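Local coordinates for fumarate reductase iron-sulfur subunit (Mycolicibacterium smegmatis, PDB 7D6V), which probably serves as the iron-sulfur subunit of succinate dehydrogenase, passing electrons through [2Fe-2S], [4Fe-4S] and [3Fe-4S] clusters toward the quinone, at residues B[68-73]-B[151-156]; B[143-148]-B[173-178]; B[207-212]-B[218-223]. All blocks are in the same frame, centred on the assembly; numbering follows the deposited sequence.

Contact 1 of 3, residues B[68-73]-B[151-156]. With SF4 (iron/sulfur cluster), chain F; F3S (Fe3-s4 cluster), chain G.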
loop_
_atom_site.group_PDB
_atom_site.type_symbol
_atom_site.label_atom_id
_atom_site.label_comp_id
_atom_site.label_asym_id
_atom_site.label_seq_id
_atom_site.Cartn_x
_atom_site.Cartn_y
_atom_site.Cartn_z
ATOM N N GLY B 68 -2.329 -18.828 -11.856
ATOM C CA GLY B 68 -2.656 -19.685 -10.743
ATOM C C GLY B 68 -2.259 -19.128 -9.394
ATOM O O GLY B 68 -2.687 -19.668 -8.369
ATOM N N ARG B 69 -1.459 -18.063 -9.368
ATOM C CA ARG B 69 -0.934 -17.467 -8.152
ATOM C C ARG B 69 -1.563 -16.108 -7.913
ATOM O O ARG B 69 -1.575 -15.272 -8.825
ATOM C CB ARG B 69 0.588 -17.316 -8.242
ATOM C CG ARG B 69 1.291 -18.425 -8.992
ATOM C CD ARG B 69 1.378 -19.678 -8.152
ATOM N NE ARG B 69 2.158 -19.456 -6.940
ATOM C CZ ARG B 69 3.448 -19.747 -6.817
ATOM N NH1 ARG B 69 4.110 -20.277 -7.835
ATOM N NH2 ARG B 69 4.075 -19.508 -5.677
ATOM N N PRO B 70 -2.087 -15.846 -6.716
ATOM C CA PRO B 70 -2.597 -14.503 -6.410
ATOM C C PRO B 70 -1.503 -13.447 -6.432
ATOM O O PRO B 70 -0.582 -13.472 -5.610
ATOM C CB PRO B 70 -3.191 -14.669 -5.006
ATOM C CG PRO B 70 -3.444 -16.132 -4.868
ATOM C CD PRO B 70 -2.340 -16.792 -5.621
ATOM N N ARG B 71 -1.601 -12.513 -7.372
ATOM C CA ARG B 71 -0.603 -11.481 -7.596
ATOM C C ARG B 71 -1.283 -10.132 -7.794
ATOM O O ARG B 71 -2.507 -10.028 -7.896
ATOM C CB ARG B 71 0.263 -11.795 -8.823
ATOM C CG ARG B 71 1.072 -13.073 -8.753
ATOM C CD ARG B 71 2.118 -12.993 -7.669
ATOM N NE ARG B 71 2.985 -11.833 -7.848
ATOM C CZ ARG B 71 4.070 -11.815 -8.613
ATOM N NH1 ARG B 71 4.431 -12.897 -9.285
ATOM N NH2 ARG B 71 4.790 -10.706 -8.708
ATOM N N LEU B 72 -0.458 -9.089 -7.829
ATOM C CA LEU B 72 -0.861 -7.790 -8.344
ATOM C C LEU B 72 -0.463 -7.708 -9.811
ATOM O O LEU B 72 0.668 -8.043 -10.168
ATOM C CB LEU B 72 -0.207 -6.653 -7.560
ATOM C CG LEU B 72 -0.569 -6.455 -6.091
ATOM C CD1 LEU B 72 0.330 -5.400 -5.485
ATOM C CD2 LEU B 72 -2.027 -6.067 -5.940
ATOM N N MET B 73 -1.398 -7.276 -10.657
ATOM C CA MET B 73 -1.114 -7.214 -12.085
ATOM C C MET B 73 -0.066 -6.158 -12.407
ATOM O O MET B 73 0.729 -6.340 -13.335
ATOM C CB MET B 73 -2.401 -6.949 -12.864
ATOM C CG MET B 73 -3.274 -8.178 -13.030
ATOM S SD MET B 73 -4.765 -7.899 -13.996
ATOM C CE MET B 73 -5.799 -7.083 -12.788
ATOM N N CYS B 151 -4.207 -12.010 0.643
ATOM C CA CYS B 151 -4.105 -12.933 1.762
ATOM C C CYS B 151 -5.484 -13.544 1.984
ATOM O O CYS B 151 -5.618 -14.758 2.136
ATOM C CB CYS B 151 -3.638 -12.204 3.022
ATOM S SG CYS B 151 -4.769 -10.924 3.609
ATOM N N GLN B 152 -6.510 -12.694 2.001
ATOM C CA GLN B 152 -7.879 -13.160 2.172
ATOM C C GLN B 152 -8.277 -14.100 1.045
ATOM O O GLN B 152 -8.998 -15.078 1.264
ATOM C CB GLN B 152 -8.831 -11.968 2.229
ATOM C CG GLN B 152 -8.430 -10.897 3.216
ATOM C CD GLN B 152 -8.959 -11.163 4.605
ATOM O OE1 GLN B 152 -8.194 -11.393 5.535
ATOM N NE2 GLN B 152 -10.272 -11.129 4.756
ATOM N N ASN B 153 -7.828 -13.803 -0.175
ATOM C CA ASN B 153 -8.141 -14.656 -1.315
ATOM C C ASN B 153 -7.507 -16.036 -1.181
ATOM O O ASN B 153 -8.145 -17.048 -1.486
ATOM C CB ASN B 153 -7.678 -13.982 -2.604
ATOM C CG ASN B 153 -7.965 -14.814 -3.829
ATOM O OD1 ASN B 153 -9.118 -15.033 -4.186
ATOM N ND2 ASN B 153 -6.915 -15.283 -4.482
ATOM N N VAL B 154 -6.255 -16.100 -0.732
ATOM C CA VAL B 154 -5.528 -17.361 -0.834
ATOM C C VAL B 154 -5.806 -18.278 0.354
ATOM O O VAL B 154 -5.622 -19.495 0.253
ATOM C CB VAL B 154 -4.022 -17.088 -0.992
ATOM C CG1 VAL B 154 -3.448 -16.567 0.296
ATOM C CG2 VAL B 154 -3.284 -18.336 -1.459
ATOM N N CYS B 155 -6.178 -17.699 1.492
ATOM C CA CYS B 155 -6.448 -18.488 2.691
ATOM C C CYS B 155 -7.386 -19.638 2.359
ATOM O O CYS B 155 -8.404 -19.435 1.698
ATOM C CB CYS B 155 -7.056 -17.610 3.786
ATOM S SG CYS B 155 -7.421 -18.484 5.327
ATOM N N HIS B 156 -7.056 -20.847 2.810
ATOM C CA HIS B 156 -7.925 -21.977 2.504
ATOM C C HIS B 156 -9.130 -22.066 3.425
ATOM O O HIS B 156 -10.083 -22.781 3.101
ATOM C CB HIS B 156 -7.137 -23.284 2.580
ATOM C CG HIS B 156 -6.724 -23.658 3.968
ATOM N ND1 HIS B 156 -7.202 -24.781 4.608
ATOM C CD2 HIS B 156 -5.888 -23.052 4.844
ATOM C CE1 HIS B 156 -6.674 -24.853 5.815
ATOM N NE2 HIS B 156 -5.874 -23.817 5.983
HETATM FE FE1 SF4 F . -3.106 -9.244 2.980
HETATM FE FE2 SF4 F . -0.307 -8.149 2.687
HETATM FE FE3 SF4 F . -2.586 -6.300 3.399
HETATM FE FE4 SF4 F . -2.413 -7.484 0.627
HETATM S S1 SF4 F . -1.100 -6.344 1.866
HETATM S S2 SF4 F . -3.898 -7.440 2.160
HETATM S S3 SF4 F . -1.619 -9.289 1.447
HETATM S S4 SF4 F . -1.793 -8.104 4.220
HETATM FE FE1 F3S G . -4.438 -18.032 6.061
HETATM FE FE3 F3S G . -1.945 -17.600 6.962
HETATM FE FE4 F3S G . -3.697 -18.777 8.627
HETATM S S1 F3S G . -2.539 -18.566 5.045
HETATM S S2 F3S G . -5.031 -19.936 7.218
HETATM S S3 F3S G . -3.865 -16.630 7.785
HETATM S S4 F3S G . -1.476 -19.171 8.540
#
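Pro-70 carries its side of this contact alone, presenting its ring to Asn-153 and Val-154 on the last turn of helix 150-154. The CG corner of the ring does the touching: it lies 3.6 Å from ND2 of Asn-153 and 4.0 Å from CB of Val-154. The valine side chain runs at about a right angle to the proline, and its CG2 branch follows CB to the same corner. Asn-153 extends its amide toward the ring because CG is anti to the backbone N (chi1 180°). The touch on the proline is purely van der Waals; the polar need of this buried amide is met next door, where ND2 donates to OE2 of Glu-65. One shell further out, the same short helix faces the cofactors. Cys-151 turns away from the proline and binds iron FE1 of the [4Fe-4S] cluster through SG at 2.4 Å, while Cys-155, just past the helix, brings its SG to 3.1 Å from FE1 of the [3Fe-4S] cluster. The contact thus joins strand 70-72, which pairs with strand 63-65 in the [2Fe-2S]-binding part, to helix 150-154 of the dicluster part, whose Gln-152 packs against helix 171-181.

Contact 2 of 3, residues B[143-148]-B[173-178]. With SF4 (iron/sulfur cluster), chain F.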
loop_
_atom_site.group_PDB
_atom_site.type_symbol
_atom_site.label_atom_id
_atom_site.label_comp_id
_atom_site.label_asym_id
_atom_site.label_seq_id
_atom_site.Cartn_x
_atom_site.Cartn_y
_atom_site.Cartn_z
ATOM N N ARG B 143 1.005 -1.749 9.791
ATOM C CA ARG B 143 0.402 -0.613 9.103
ATOM C C ARG B 143 0.899 -0.450 7.672
ATOM O O ARG B 143 0.446 0.470 6.985
ATOM C CB ARG B 143 0.650 0.683 9.875
ATOM C CG ARG B 143 0.158 0.676 11.304
ATOM C CD ARG B 143 -1.310 1.000 11.388
ATOM N NE ARG B 143 -1.575 2.415 11.160
ATOM C CZ ARG B 143 -2.792 2.930 11.041
ATOM N NH1 ARG B 143 -3.853 2.147 11.136
ATOM N NH2 ARG B 143 -2.949 4.227 10.828
ATOM N N LYS B 144 1.808 -1.307 7.206
ATOM C CA LYS B 144 2.259 -1.284 5.822
ATOM C C LYS B 144 1.243 -1.877 4.860
ATOM O O LYS B 144 1.454 -1.810 3.646
ATOM C CB LYS B 144 3.575 -2.052 5.678
ATOM C CG LYS B 144 4.811 -1.292 6.107
ATOM C CD LYS B 144 5.947 -2.247 6.415
ATOM C CE LYS B 144 6.227 -3.157 5.235
ATOM N NZ LYS B 144 6.680 -4.508 5.666
ATOM N N CYS B 145 0.196 -2.496 5.385
ATOM C CA CYS B 145 -0.777 -3.211 4.560
ATOM C C CYS B 145 -1.678 -2.491 3.550
ATOM O O CYS B 145 -2.675 -1.876 3.929
ATOM C CB CYS B 145 -1.654 -4.094 5.458
ATOM S SG CYS B 145 -3.286 -4.466 4.776
ATOM N N ILE B 146 -1.328 -2.573 2.265
ATOM C CA ILE B 146 -2.212 -2.047 1.235
ATOM C C ILE B 146 -3.338 -3.058 1.070
ATOM O O ILE B 146 -3.093 -4.245 0.835
ATOM C CB ILE B 146 -1.461 -1.793 -0.085
ATOM C CG1 ILE B 146 -0.924 -3.087 -0.699
ATOM C CG2 ILE B 146 -0.305 -0.841 0.144
ATOM C CD1 ILE B 146 -0.631 -2.992 -2.167
ATOM N N GLU B 147 -4.573 -2.613 1.242
ATOM C CA GLU B 147 -5.647 -3.587 1.361
ATOM C C GLU B 147 -5.935 -4.224 0.009
ATOM O O GLU B 147 -6.946 -3.928 -0.634
ATOM C CB GLU B 147 -6.891 -2.930 1.953
ATOM C CG GLU B 147 -6.772 -2.697 3.444
ATOM C CD GLU B 147 -7.982 -2.014 4.029
ATOM O OE1 GLU B 147 -8.664 -1.275 3.292
ATOM O OE2 GLU B 147 -8.252 -2.215 5.229
ATOM N N CYS B 148 -5.059 -5.136 -0.401
ATOM C CA CYS B 148 -5.223 -5.847 -1.662
ATOM C C CYS B 148 -6.133 -7.056 -1.460
ATOM O O CYS B 148 -6.883 -7.439 -2.358
ATOM C CB CYS B 148 -3.866 -6.291 -2.210
ATOM S SG CYS B 148 -3.300 -7.894 -1.593
ATOM N N PHE B 173 -7.540 -9.184 8.867
ATOM C CA PHE B 173 -8.211 -8.590 10.012
ATOM C C PHE B 173 -7.751 -9.173 11.339
ATOM O O PHE B 173 -7.796 -8.478 12.356
ATOM C CB PHE B 173 -9.717 -8.716 9.823
ATOM C CG PHE B 173 -10.209 -7.916 8.666
ATOM C CD1 PHE B 173 -10.281 -6.540 8.751
ATOM C CD2 PHE B 173 -10.525 -8.527 7.469
ATOM C CE1 PHE B 173 -10.698 -5.794 7.681
ATOM C CE2 PHE B 173 -10.943 -7.781 6.396
ATOM C CZ PHE B 173 -11.029 -6.414 6.503
ATOM N N HIS B 174 -7.246 -10.404 11.353
ATOM C CA HIS B 174 -6.529 -10.860 12.536
ATOM C C HIS B 174 -5.202 -10.127 12.686
ATOM O O HIS B 174 -4.776 -9.840 13.812
ATOM C CB HIS B 174 -6.331 -12.371 12.475
ATOM C CG HIS B 174 -7.579 -13.146 12.754
ATOM N ND1 HIS B 174 -8.162 -13.191 14.001
ATOM C CD2 HIS B 174 -8.372 -13.884 11.942
ATOM C CE1 HIS B 174 -9.252 -13.933 13.949
ATOM N NE2 HIS B 174 -9.402 -14.365 12.710
ATOM N N MET B 175 -4.555 -9.785 11.571
ATOM C CA MET B 175 -3.392 -8.908 11.630
ATOM C C MET B 175 -3.772 -7.529 12.154
ATOM O O MET B 175 -3.006 -6.905 12.893
ATOM C CB MET B 175 -2.749 -8.801 10.248
ATOM C CG MET B 175 -1.467 -7.995 10.217
ATOM S SD MET B 175 -0.898 -7.654 8.548
ATOM C CE MET B 175 -2.196 -6.574 7.967
ATOM N N ARG B 176 -4.944 -7.030 11.766
ATOM C CA ARG B 176 -5.428 -5.754 12.289
ATOM C C ARG B 176 -5.678 -5.830 13.792
ATOM O O ARG B 176 -5.372 -4.886 14.533
ATOM C CB ARG B 176 -6.697 -5.343 11.543
ATOM C CG ARG B 176 -7.466 -4.213 12.186
ATOM C CD ARG B 176 -7.112 -2.881 11.562
ATOM N NE ARG B 176 -7.970 -1.812 12.061
ATOM C CZ ARG B 176 -7.537 -0.780 12.773
ATOM N NH1 ARG B 176 -6.252 -0.670 13.071
ATOM N NH2 ARG B 176 -8.391 0.144 13.184
ATOM N N ILE B 177 -6.240 -6.946 14.259
ATOM C CA ILE B 177 -6.428 -7.152 15.692
ATOM C C ILE B 177 -5.085 -7.157 16.411
ATOM O O ILE B 177 -4.941 -6.571 17.487
ATOM C CB ILE B 177 -7.213 -8.451 15.952
ATOM C CG1 ILE B 177 -8.658 -8.307 15.476
ATOM C CG2 ILE B 177 -7.186 -8.812 17.426
ATOM C CD1 ILE B 177 -9.445 -9.590 15.537
ATOM N N ALA B 178 -4.082 -7.820 15.831
ATOM C CA ALA B 178 -2.748 -7.817 16.427
ATOM C C ALA B 178 -2.151 -6.415 16.450
ATOM O O ALA B 178 -1.491 -6.025 17.421
ATOM C CB ALA B 178 -1.831 -8.772 15.667
HETATM FE FE1 SF4 F . -3.106 -9.244 2.980
HETATM FE FE2 SF4 F . -0.307 -8.149 2.687
HETATM FE FE3 SF4 F . -2.586 -6.300 3.399
HETATM FE FE4 SF4 F . -2.413 -7.484 0.627
HETATM S S1 SF4 F . -1.100 -6.344 1.866
HETATM S S2 SF4 F . -3.898 -7.440 2.160
HETATM S S3 SF4 F . -1.619 -9.289 1.447
HETATM S S4 SF4 F . -1.793 -8.104 4.220
#
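Arg-143 and Arg-176 run side by side and point the same way, their NH1 atoms 4.2 Å apart and their guanidinium planes turned 41° from each other. The two like charges are probably balanced by separate acids: Arg-176 NH1 forms a salt bridge with Glu-179, one turn further along its helix, and Arg-143 NH2 pairs with Glu-139 of succinate dehydrogenase subunit A. Bends at chi2 and chi3 bring the end of Arg-143 back toward the helix, although its CB points away. The second meeting point is apolar. Met-175 leaves the helix with an extended start, CG anti to the backbone N (chi1 -176°), then turns at chi3 so that its methyl CE rests 3.6 Å from CB of Cys-145 and 4.0 Å from that residue's SG. The thioether end therefore covers a ligand of the cluster, since Cys-145 SG binds iron FE3 at 2.4 Å. Cys-148 SG binds FE4 at 2.4 Å, with Ile-146 between them beside the cluster sulfur S1. Cys-145, Cys-148 and Cys-151 form the Cys-x-x-Cys-x-x-Cys motif, and Cys-213, far along the chain, completes the [4Fe-4S] pocket, as in ferredoxin-like dicluster domains.

Contact 3 of 3, residues B[207-212]-B[218-223]. With F3S (Fe3-s4 cluster), chain G.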
loop_
_atom_site.group_PDB
_atom_site.type_symbol
_atom_site.label_atom_id
_atom_site.label_comp_id
_atom_site.label_asym_id
_atom_site.label_seq_id
_atom_site.Cartn_x
_atom_site.Cartn_y
_atom_site.Cartn_z
ATOM N N LYS B 207 0.543 -20.973 6.473
ATOM C CA LYS B 207 1.377 -19.827 6.112
ATOM C C LYS B 207 1.296 -19.434 4.638
ATOM O O LYS B 207 2.127 -18.657 4.168
ATOM C CB LYS B 207 2.841 -20.084 6.501
ATOM C CG LYS B 207 3.615 -18.856 6.930
ATOM C CD LYS B 207 5.112 -19.115 6.953
ATOM C CE LYS B 207 5.544 -19.762 8.255
ATOM N NZ LYS B 207 5.488 -18.814 9.400
ATOM N N CYS B 208 0.311 -19.930 3.884
ATOM C CA CYS B 208 0.214 -19.554 2.475
ATOM C C CYS B 208 -0.173 -18.101 2.273
ATOM O O CYS B 208 0.196 -17.506 1.258
ATOM C CB CYS B 208 -0.786 -20.448 1.744
ATOM S SG CYS B 208 -0.059 -21.975 1.181
ATOM N N CYS B 209 -0.637 -17.444 3.329
ATOM C CA CYS B 209 -0.908 -16.008 3.248
ATOM C C CYS B 209 0.419 -15.216 3.087
ATOM O O CYS B 209 0.664 -14.617 2.041
ATOM C CB CYS B 209 -1.663 -15.530 4.488
ATOM S SG CYS B 209 -0.691 -15.555 6.013
ATOM N N THR B 210 1.259 -15.226 4.128
ATOM C CA THR B 210 2.465 -14.601 4.159
ATOM C C THR B 210 3.067 -14.865 2.931
ATOM O O THR B 210 3.822 -14.111 2.542
ATOM C CB THR B 210 3.370 -15.378 5.071
ATOM O OG1 THR B 210 2.969 -15.161 6.325
ATOM C CG2 THR B 210 4.671 -14.894 5.144
ATOM N N GLU B 211 2.745 -15.905 2.240
ATOM C CA GLU B 211 3.568 -16.035 1.045
ATOM C C GLU B 211 3.062 -15.230 -0.146
ATOM O O GLU B 211 3.779 -15.125 -1.144
ATOM C CB GLU B 211 3.671 -17.508 0.643
ATOM C CG GLU B 211 4.219 -18.408 1.729
ATOM C CD GLU B 211 4.312 -19.855 1.296
ATOM O OE1 GLU B 211 4.258 -20.118 0.078
ATOM O OE2 GLU B 211 4.448 -20.731 2.175
ATOM N N VAL B 212 1.857 -14.668 -0.083
ATOM C CA VAL B 212 1.303 -13.898 -1.190
ATOM C C VAL B 212 1.366 -12.403 -0.950
ATOM O O VAL B 212 1.019 -11.630 -1.854
ATOM C CB VAL B 212 -0.145 -14.319 -1.502
ATOM C CG1 VAL B 212 -0.208 -15.787 -1.868
ATOM C CG2 VAL B 212 -1.047 -14.007 -0.329
ATOM N N LYS B 218 5.246 -10.223 7.651
ATOM C CA LYS B 218 5.352 -11.545 8.267
ATOM C C LYS B 218 4.058 -11.835 9.027
ATOM O O LYS B 218 3.996 -11.814 10.257
ATOM C CB LYS B 218 6.561 -11.606 9.188
ATOM C CG LYS B 218 7.889 -11.379 8.499
ATOM C CD LYS B 218 8.240 -12.521 7.575
ATOM C CE LYS B 218 9.569 -12.270 6.895
ATOM N NZ LYS B 218 10.691 -12.320 7.872
ATOM N N ILE B 219 3.005 -12.114 8.257
ATOM C CA ILE B 219 1.660 -12.191 8.824
ATOM C C ILE B 219 1.571 -13.306 9.858
ATOM O O ILE B 219 1.081 -13.103 10.973
ATOM C CB ILE B 219 0.617 -12.372 7.707
ATOM C CG1 ILE B 219 0.776 -11.283 6.647
ATOM C CG2 ILE B 219 -0.785 -12.370 8.286
ATOM C CD1 ILE B 219 -0.071 -11.492 5.424
ATOM N N THR B 220 2.044 -14.500 9.507
ATOM C CA THR B 220 1.901 -15.636 10.409
ATOM C C THR B 220 2.837 -15.520 11.606
ATOM O O THR B 220 2.420 -15.724 12.752
ATOM C CB THR B 220 2.153 -16.938 9.653
ATOM O OG1 THR B 220 1.414 -16.924 8.428
ATOM C CG2 THR B 220 1.710 -18.127 10.479
ATOM N N ASP B 221 4.102 -15.181 11.364
ATOM C CA ASP B 221 5.096 -15.222 12.431
ATOM C C ASP B 221 4.978 -14.037 13.382
ATOM O O ASP B 221 5.221 -14.183 14.585
ATOM C CB ASP B 221 6.502 -15.282 11.837
ATOM C CG ASP B 221 6.918 -16.690 11.466
ATOM O OD1 ASP B 221 6.090 -17.615 11.594
ATOM O OD2 ASP B 221 8.079 -16.876 11.046
ATOM N N ASN B 222 4.616 -12.860 12.876
ATOM C CA ASN B 222 4.603 -11.659 13.698
ATOM C C ASN B 222 3.224 -11.290 14.222
ATOM O O ASN B 222 3.136 -10.533 15.194
ATOM C CB ASN B 222 5.169 -10.472 12.909
ATOM C CG ASN B 222 6.679 -10.487 12.839
ATOM O OD1 ASN B 222 7.329 -11.351 13.417
ATOM N ND2 ASN B 222 7.244 -9.530 12.121
ATOM N N ALA B 223 2.153 -11.794 13.616
ATOM C CA ALA B 223 0.804 -11.443 14.040
ATOM C C ALA B 223 -0.002 -12.636 14.524
ATOM O O ALA B 223 -0.546 -12.598 15.631
ATOM C CB ALA B 223 0.061 -10.740 12.895
HETATM FE FE1 F3S G . -4.438 -18.032 6.061
HETATM FE FE3 F3S G . -1.945 -17.600 6.962
HETATM FE FE4 F3S G . -3.697 -18.777 8.627
HETATM S S1 F3S G . -2.539 -18.566 5.045
HETATM S S2 F3S G . -5.031 -19.936 7.218
HETATM S S3 F3S G . -3.865 -16.630 7.785
HETATM S S4 F3S G . -1.476 -19.171 8.540
#
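Loop 207-212 passes close against the first turn of helix 219-235, with CA of Thr-210 5.3 Å from CA of Ile-219 and CA of Lys-207 6.0 Å from CA of Thr-220. The two threonines meet at about a right angle, their OG1 atoms hydrogen-bonded at 3.2 Å. Thr-220 turns its hydroxyl to the loop with OG1 anti to the carbonyl carbon (chi1 -47°); its CG2 branch then lies near the cluster sulfur S4. The CG methylene of Lys-207 crosses over the same hydroxyl, 3.3 Å from Thr-220 OG1, before the chain bends at chi3 and chi4 to deliver NZ to Asp-221. The salt bridge runs to OD1 at 2.6 Å, while OD2 of Asp-221 stays farther from the ammonium. Deeper than these polar links lies the [3Fe-4S] site of the dicluster fold: Cys-209 SG binds iron FE3 at 2.6 Å, and Cys-155 and Cys-203 belong to the same pocket. On its protein side that sulfur rests against Ile-219, 3.8 Å from CB, and lies 3.5 Å from Thr-220 OG1. Ile-219 also touches the [4Fe-4S] cluster, so it packs between that cluster and a cysteine ligand of the [3Fe-4S] cluster. The outer side meets the membrane anchor subunit, where Cys-208 forms a disulfide with Cys-132 of that chain and Asp-221 OD1 accepts a weak hydrogen bond from its His-207.

In the fold
Contacts 1 and 2 are buried, whereas contact 3 is partly open and carries its ion pair toward the membrane anchor. Neither contact 1 nor contact 2 has a hydrogen bond or salt bridge across it, whereas contact 3 has both; contact 1 joins the two cluster-binding parts of the chain, and the other two lie within the dicluster region or at its edge. Contacts 1 and 2 interlock along the chain and both supply cysteines to the [4Fe-4S] cluster, while contacts 1 and 3 share the [3Fe-4S] cluster. Val-154 of contact 1 packs on Val-212 of contact 3, and Ala-178 of contact 2 meets Ala-223 of contact 3 where helices 171-181 and 219-235 touch. Charge lies at the subunit borders, with sulfur and hydrocarbon nearer the clusters.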